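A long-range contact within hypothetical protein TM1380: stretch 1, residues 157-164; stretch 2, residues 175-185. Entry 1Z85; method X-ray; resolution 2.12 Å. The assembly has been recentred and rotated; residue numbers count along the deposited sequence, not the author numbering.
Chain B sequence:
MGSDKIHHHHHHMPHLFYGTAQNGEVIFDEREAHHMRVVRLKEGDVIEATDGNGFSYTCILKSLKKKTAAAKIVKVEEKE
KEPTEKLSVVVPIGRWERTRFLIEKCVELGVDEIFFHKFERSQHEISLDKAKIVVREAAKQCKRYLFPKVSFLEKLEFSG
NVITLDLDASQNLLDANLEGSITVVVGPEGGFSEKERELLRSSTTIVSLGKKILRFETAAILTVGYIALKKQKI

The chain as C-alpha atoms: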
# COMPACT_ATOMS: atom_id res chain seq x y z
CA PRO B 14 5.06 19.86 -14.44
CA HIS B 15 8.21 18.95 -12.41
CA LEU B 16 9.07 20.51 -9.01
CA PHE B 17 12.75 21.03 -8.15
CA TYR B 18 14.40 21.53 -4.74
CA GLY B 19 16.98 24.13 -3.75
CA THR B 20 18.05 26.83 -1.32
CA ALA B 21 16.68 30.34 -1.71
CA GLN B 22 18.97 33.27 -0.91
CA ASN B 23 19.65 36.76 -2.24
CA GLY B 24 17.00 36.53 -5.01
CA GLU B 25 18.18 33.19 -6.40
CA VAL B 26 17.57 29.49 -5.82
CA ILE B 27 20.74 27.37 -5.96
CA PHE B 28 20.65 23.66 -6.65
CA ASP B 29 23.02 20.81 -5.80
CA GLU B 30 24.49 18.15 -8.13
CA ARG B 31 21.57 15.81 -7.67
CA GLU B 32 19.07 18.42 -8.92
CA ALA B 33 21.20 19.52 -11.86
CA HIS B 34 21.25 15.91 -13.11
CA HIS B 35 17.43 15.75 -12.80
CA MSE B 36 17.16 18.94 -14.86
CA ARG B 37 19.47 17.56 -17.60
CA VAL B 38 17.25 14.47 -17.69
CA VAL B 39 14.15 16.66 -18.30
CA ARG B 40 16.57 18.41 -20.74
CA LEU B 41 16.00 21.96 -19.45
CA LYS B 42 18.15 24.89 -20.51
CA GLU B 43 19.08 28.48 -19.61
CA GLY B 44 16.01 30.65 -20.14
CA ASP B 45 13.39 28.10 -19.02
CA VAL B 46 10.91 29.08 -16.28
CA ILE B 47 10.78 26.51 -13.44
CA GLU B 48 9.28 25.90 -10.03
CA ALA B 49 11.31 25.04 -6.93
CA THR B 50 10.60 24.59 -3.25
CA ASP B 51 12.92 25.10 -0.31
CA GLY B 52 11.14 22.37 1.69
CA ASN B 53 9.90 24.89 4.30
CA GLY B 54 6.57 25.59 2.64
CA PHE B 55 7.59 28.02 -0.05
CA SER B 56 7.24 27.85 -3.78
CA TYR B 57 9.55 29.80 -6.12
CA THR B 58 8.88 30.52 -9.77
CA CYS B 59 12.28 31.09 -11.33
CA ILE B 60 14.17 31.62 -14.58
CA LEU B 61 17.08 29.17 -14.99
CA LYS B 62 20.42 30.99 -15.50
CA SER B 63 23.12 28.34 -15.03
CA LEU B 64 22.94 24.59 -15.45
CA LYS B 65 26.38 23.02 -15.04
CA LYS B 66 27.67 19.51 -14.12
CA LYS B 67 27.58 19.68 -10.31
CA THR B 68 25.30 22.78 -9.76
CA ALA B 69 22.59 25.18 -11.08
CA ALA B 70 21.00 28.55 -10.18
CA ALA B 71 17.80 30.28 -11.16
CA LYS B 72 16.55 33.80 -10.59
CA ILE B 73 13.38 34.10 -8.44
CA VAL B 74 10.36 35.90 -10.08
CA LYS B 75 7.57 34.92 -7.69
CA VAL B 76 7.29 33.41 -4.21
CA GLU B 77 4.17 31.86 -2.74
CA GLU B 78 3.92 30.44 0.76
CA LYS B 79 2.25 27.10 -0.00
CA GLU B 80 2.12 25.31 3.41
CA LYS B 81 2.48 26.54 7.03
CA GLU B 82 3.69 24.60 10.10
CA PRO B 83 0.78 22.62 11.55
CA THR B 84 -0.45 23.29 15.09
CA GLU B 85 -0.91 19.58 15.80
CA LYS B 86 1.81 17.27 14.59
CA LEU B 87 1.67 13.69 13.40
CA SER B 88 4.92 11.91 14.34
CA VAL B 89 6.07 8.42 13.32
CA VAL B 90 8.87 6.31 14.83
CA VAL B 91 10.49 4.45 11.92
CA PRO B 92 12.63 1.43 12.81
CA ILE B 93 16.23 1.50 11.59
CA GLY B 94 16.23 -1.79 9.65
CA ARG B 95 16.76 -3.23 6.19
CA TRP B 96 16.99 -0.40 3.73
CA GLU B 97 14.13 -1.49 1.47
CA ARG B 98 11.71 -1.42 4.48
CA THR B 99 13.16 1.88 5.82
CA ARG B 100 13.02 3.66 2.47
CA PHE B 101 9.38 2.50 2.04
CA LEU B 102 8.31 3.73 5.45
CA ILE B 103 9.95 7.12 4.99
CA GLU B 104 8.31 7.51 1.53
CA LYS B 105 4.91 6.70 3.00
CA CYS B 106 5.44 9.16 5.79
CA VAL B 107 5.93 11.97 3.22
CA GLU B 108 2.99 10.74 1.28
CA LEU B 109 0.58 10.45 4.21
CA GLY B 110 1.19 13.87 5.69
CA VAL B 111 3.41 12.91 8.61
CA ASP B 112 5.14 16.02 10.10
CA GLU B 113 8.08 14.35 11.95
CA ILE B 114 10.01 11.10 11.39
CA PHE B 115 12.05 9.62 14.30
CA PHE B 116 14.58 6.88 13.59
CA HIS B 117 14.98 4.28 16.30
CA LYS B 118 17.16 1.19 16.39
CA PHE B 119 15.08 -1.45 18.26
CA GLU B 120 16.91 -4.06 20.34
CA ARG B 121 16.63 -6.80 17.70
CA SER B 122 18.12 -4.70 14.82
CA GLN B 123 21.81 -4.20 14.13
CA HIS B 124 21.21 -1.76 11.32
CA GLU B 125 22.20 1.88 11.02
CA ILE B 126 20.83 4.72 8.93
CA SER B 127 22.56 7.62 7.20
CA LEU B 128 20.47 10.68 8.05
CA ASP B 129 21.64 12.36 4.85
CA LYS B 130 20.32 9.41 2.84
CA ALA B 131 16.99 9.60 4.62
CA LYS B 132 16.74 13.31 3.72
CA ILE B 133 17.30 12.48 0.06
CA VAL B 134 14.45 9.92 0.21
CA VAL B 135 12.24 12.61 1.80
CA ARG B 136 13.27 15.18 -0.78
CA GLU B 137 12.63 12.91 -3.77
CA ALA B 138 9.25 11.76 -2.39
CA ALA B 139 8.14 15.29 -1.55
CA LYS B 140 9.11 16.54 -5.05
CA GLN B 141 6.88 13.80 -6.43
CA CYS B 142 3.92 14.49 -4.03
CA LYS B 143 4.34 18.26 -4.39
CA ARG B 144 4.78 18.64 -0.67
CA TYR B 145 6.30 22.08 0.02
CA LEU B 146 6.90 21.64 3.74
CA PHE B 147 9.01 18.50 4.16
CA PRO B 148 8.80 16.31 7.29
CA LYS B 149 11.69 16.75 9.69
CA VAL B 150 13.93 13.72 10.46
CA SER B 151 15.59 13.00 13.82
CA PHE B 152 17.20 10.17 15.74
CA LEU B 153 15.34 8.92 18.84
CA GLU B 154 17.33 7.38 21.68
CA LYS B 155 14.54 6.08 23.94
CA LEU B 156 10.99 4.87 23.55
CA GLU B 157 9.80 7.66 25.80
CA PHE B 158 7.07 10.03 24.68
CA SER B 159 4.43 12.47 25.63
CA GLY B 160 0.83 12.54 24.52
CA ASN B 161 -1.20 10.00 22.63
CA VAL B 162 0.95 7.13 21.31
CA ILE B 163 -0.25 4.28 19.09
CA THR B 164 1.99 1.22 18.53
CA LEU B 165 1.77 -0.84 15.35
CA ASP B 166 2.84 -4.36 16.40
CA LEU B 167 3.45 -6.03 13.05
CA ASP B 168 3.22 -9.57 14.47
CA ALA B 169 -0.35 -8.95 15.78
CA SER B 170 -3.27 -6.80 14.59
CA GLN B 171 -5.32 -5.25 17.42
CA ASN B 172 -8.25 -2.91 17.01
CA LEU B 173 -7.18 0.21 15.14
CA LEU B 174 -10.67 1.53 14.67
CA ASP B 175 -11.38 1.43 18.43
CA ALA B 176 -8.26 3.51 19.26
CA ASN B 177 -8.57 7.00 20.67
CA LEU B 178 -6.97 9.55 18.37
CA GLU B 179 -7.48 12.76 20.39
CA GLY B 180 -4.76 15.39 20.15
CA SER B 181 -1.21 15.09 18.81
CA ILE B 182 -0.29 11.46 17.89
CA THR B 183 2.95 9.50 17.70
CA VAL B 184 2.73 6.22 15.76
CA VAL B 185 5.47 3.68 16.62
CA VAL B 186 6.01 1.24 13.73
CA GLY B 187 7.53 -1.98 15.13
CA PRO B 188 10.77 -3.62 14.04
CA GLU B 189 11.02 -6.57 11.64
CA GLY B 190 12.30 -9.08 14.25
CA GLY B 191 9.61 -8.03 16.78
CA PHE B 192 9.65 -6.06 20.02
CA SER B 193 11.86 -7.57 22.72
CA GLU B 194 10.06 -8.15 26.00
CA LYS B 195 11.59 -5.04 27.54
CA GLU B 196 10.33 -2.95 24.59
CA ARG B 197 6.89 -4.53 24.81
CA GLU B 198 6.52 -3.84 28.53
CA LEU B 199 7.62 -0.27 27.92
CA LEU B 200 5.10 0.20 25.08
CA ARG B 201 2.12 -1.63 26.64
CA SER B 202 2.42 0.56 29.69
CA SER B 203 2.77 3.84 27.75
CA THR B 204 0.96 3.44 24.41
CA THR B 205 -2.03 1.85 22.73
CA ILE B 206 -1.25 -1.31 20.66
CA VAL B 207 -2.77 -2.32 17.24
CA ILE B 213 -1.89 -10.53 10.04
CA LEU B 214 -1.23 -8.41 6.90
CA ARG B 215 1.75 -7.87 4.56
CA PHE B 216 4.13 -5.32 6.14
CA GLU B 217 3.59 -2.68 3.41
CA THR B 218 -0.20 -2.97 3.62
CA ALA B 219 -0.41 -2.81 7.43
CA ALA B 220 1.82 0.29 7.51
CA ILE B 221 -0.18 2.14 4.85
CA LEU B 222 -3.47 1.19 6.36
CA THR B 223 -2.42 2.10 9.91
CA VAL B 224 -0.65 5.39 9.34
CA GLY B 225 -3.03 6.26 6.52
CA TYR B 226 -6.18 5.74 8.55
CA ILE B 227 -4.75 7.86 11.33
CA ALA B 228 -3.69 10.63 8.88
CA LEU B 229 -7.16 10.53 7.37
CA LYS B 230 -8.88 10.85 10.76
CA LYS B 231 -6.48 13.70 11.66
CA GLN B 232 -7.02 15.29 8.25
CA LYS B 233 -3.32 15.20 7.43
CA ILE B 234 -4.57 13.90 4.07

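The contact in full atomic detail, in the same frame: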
# COMPACT_ATOMS: atom_id res chain seq x y z
N GLU B 157 10.44 6.84 24.82
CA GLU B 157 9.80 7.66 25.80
C GLU B 157 9.12 8.81 25.06
O GLU B 157 9.67 9.39 24.14
CB GLU B 157 10.84 8.16 26.77
CG GLU B 157 11.29 7.07 27.75
CD GLU B 157 12.45 7.50 28.62
OE1 GLU B 157 12.93 8.65 28.46
OE2 GLU B 157 12.91 6.69 29.46
N PHE B 158 7.89 9.09 25.43
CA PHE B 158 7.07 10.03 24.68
C PHE B 158 6.16 10.80 25.60
O PHE B 158 5.98 10.45 26.77
CB PHE B 158 6.15 9.31 23.67
CG PHE B 158 6.82 8.26 22.87
CD1 PHE B 158 7.65 8.60 21.83
CD2 PHE B 158 6.60 6.92 23.15
CE1 PHE B 158 8.29 7.62 21.09
CE2 PHE B 158 7.24 5.94 22.38
CZ PHE B 158 8.08 6.31 21.35
N SER B 159 5.58 11.85 25.04
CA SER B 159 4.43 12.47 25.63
C SER B 159 3.22 12.44 24.67
O SER B 159 3.35 12.31 23.43
CB SER B 159 4.76 13.90 26.08
OG SER B 159 4.70 14.79 24.98
N GLY B 160 2.05 12.50 25.26
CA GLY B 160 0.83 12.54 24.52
C GLY B 160 0.35 11.16 24.10
O GLY B 160 0.79 10.13 24.62
N ASN B 161 -0.56 11.18 23.16
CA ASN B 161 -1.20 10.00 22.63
C ASN B 161 -0.19 9.24 21.78
O ASN B 161 0.32 9.80 20.83
CB ASN B 161 -2.39 10.45 21.76
CG ASN B 161 -3.47 9.42 21.65
OD1 ASN B 161 -3.24 8.24 21.87
ND2 ASN B 161 -4.65 9.87 21.31
N VAL B 162 0.13 8.00 22.14
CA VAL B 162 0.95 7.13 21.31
C VAL B 162 0.20 5.86 20.93
O VAL B 162 -0.50 5.26 21.74
CB VAL B 162 2.26 6.75 22.01
CG1 VAL B 162 3.25 6.12 21.03
CG2 VAL B 162 2.92 7.99 22.73
N ILE B 163 0.33 5.49 19.66
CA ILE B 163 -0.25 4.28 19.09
C ILE B 163 0.90 3.41 18.58
O ILE B 163 1.74 3.89 17.81
CB ILE B 163 -1.12 4.61 17.85
CG1 ILE B 163 -2.12 5.72 18.12
CG2 ILE B 163 -1.87 3.35 17.35
CD1 ILE B 163 -3.23 5.29 18.95
N THR B 164 0.93 2.14 18.98
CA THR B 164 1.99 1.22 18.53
C THR B 164 1.42 0.22 17.53
O THR B 164 0.46 -0.47 17.82
CB THR B 164 2.61 0.48 19.72
OG1 THR B 164 3.19 1.43 20.61
CG2 THR B 164 3.71 -0.49 19.26
N ASP B 175 -10.92 1.12 17.07
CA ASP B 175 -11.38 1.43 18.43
C ASP B 175 -10.50 2.51 19.07
O ASP B 175 -10.95 3.21 19.96
CB ASP B 175 -11.42 0.17 19.32
N ALA B 176 -9.26 2.65 18.60
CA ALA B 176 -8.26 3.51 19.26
C ALA B 176 -8.71 4.96 19.38
O ALA B 176 -9.37 5.50 18.49
CB ALA B 176 -6.96 3.45 18.55
N ASN B 177 -8.38 5.57 20.52
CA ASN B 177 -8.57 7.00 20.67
C ASN B 177 -7.48 7.78 19.96
O ASN B 177 -6.28 7.48 20.12
CB ASN B 177 -8.57 7.42 22.12
CG ASN B 177 -8.83 8.89 22.25
OD1 ASN B 177 -9.93 9.37 21.98
ND2 ASN B 177 -7.80 9.63 22.61
N LEU B 178 -7.89 8.78 19.20
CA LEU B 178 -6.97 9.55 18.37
C LEU B 178 -6.96 11.05 18.73
O LEU B 178 -6.41 11.86 18.00
CB LEU B 178 -7.33 9.34 16.90
CG LEU B 178 -7.28 7.89 16.37
CD1 LEU B 178 -7.75 7.85 14.93
CD2 LEU B 178 -5.90 7.26 16.51
N GLU B 179 -7.51 11.39 19.89
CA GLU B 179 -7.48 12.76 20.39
C GLU B 179 -6.07 13.36 20.49
O GLU B 179 -5.14 12.74 21.00
CB GLU B 179 -8.15 12.83 21.79
CG GLU B 179 -9.65 12.65 21.77
CD GLU B 179 -10.30 13.78 21.05
OE1 GLU B 179 -10.44 14.86 21.68
OE2 GLU B 179 -10.62 13.61 19.85
N GLY B 180 -5.95 14.60 20.01
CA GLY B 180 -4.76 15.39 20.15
C GLY B 180 -3.65 14.94 19.21
O GLY B 180 -3.88 14.12 18.32
N SER B 181 -2.47 15.53 19.41
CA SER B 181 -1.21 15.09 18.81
C SER B 181 -0.91 13.58 18.91
O SER B 181 -0.94 13.01 20.00
CB SER B 181 -0.08 15.85 19.52
OG SER B 181 0.37 16.90 18.71
N ILE B 182 -0.57 12.92 17.79
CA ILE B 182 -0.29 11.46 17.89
C ILE B 182 1.09 11.12 17.39
O ILE B 182 1.54 11.70 16.39
CB ILE B 182 -1.42 10.48 17.31
CG1 ILE B 182 -1.09 9.93 15.96
CG2 ILE B 182 -2.81 11.12 17.25
N THR B 183 1.79 10.25 18.16
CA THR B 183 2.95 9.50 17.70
C THR B 183 2.56 8.06 17.37
O THR B 183 1.94 7.39 18.19
CB THR B 183 4.05 9.49 18.81
OG1 THR B 183 4.37 10.84 19.10
CG2 THR B 183 5.30 8.79 18.36
N VAL B 184 2.87 7.61 16.14
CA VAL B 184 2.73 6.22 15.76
C VAL B 184 4.11 5.57 15.77
O VAL B 184 5.02 6.09 15.16
CB VAL B 184 2.18 6.06 14.32
CG1 VAL B 184 1.85 4.61 14.05
CG2 VAL B 184 0.93 6.95 14.10
N VAL B 185 4.22 4.43 16.44
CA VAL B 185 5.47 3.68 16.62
C VAL B 185 5.32 2.44 15.75
O VAL B 185 4.57 1.54 16.09
CB VAL B 185 5.66 3.25 18.12
CG1 VAL B 185 6.88 2.36 18.34
CG2 VAL B 185 5.78 4.44 19.01
O HOH W 1 2.48 11.78 21.03

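The two stretches meet as neighbouring parallel strands, with 182-185 running beside the strand that ends stretch 1 at Thr 164. Their N-to-C directions differ by 21°, and the axes approach to 4.7 Å. The register pairs Val 162 with Thr 183, Ile 163 with Val 184 and Thr 164 with Val 185, at CA-CA distances of 4.7 to 4.9 Å.

Backbone hydrogen bonds fix this register. Thr 183 N donates to Asn 161 O (3.1 Å, 164° at the hydrogen), Ile 163 N to Thr 183 O (2.9 Å, 170°) and Val 185 N to Ile 163 O (2.9 Å, 163°). Thr 183 and Ile 163 thus each use both N and O, the alternation expected of parallel strands. The same carbonyls also accept CA-H...O contacts, including Val 162 CA to Thr 183 O (3.3 Å) and Val 184 CA to Ile 163 O (3.3 Å).

One side-chain amide ties the strand to the preceding loop of stretch 2. Asn 161 ND2 donates to Asn 177 O (3.1 Å, 148°) and to Glu 179 O (2.9 Å, 174°); the second bond is the straighter. Two carbonyls suit the two hydrogens of an amide nitrogen, and Asn 161 has 112 Å² covered by stretch 2.

Apolar contacts lie on both sheet faces. On the face carrying Val 162 and Val 185, Val 162 CG1 lies 3.6 Å from Val 185 CG2, which Phe 158 CZ approaches to 3.8 Å; the ring meets this methyl obliquely. On the face carrying Ile 163, its CD1 reaches Leu 178 CD2 (4.1 Å) and Ala 176 CB (4.2 Å), extending the packing into the loop.

A water adds a polar bridge, donating to Ser 159 O (2.6 Å from the water O) and Asn 161 O (2.9 Å) while accepting from Thr 183 OG1 (2.9 Å).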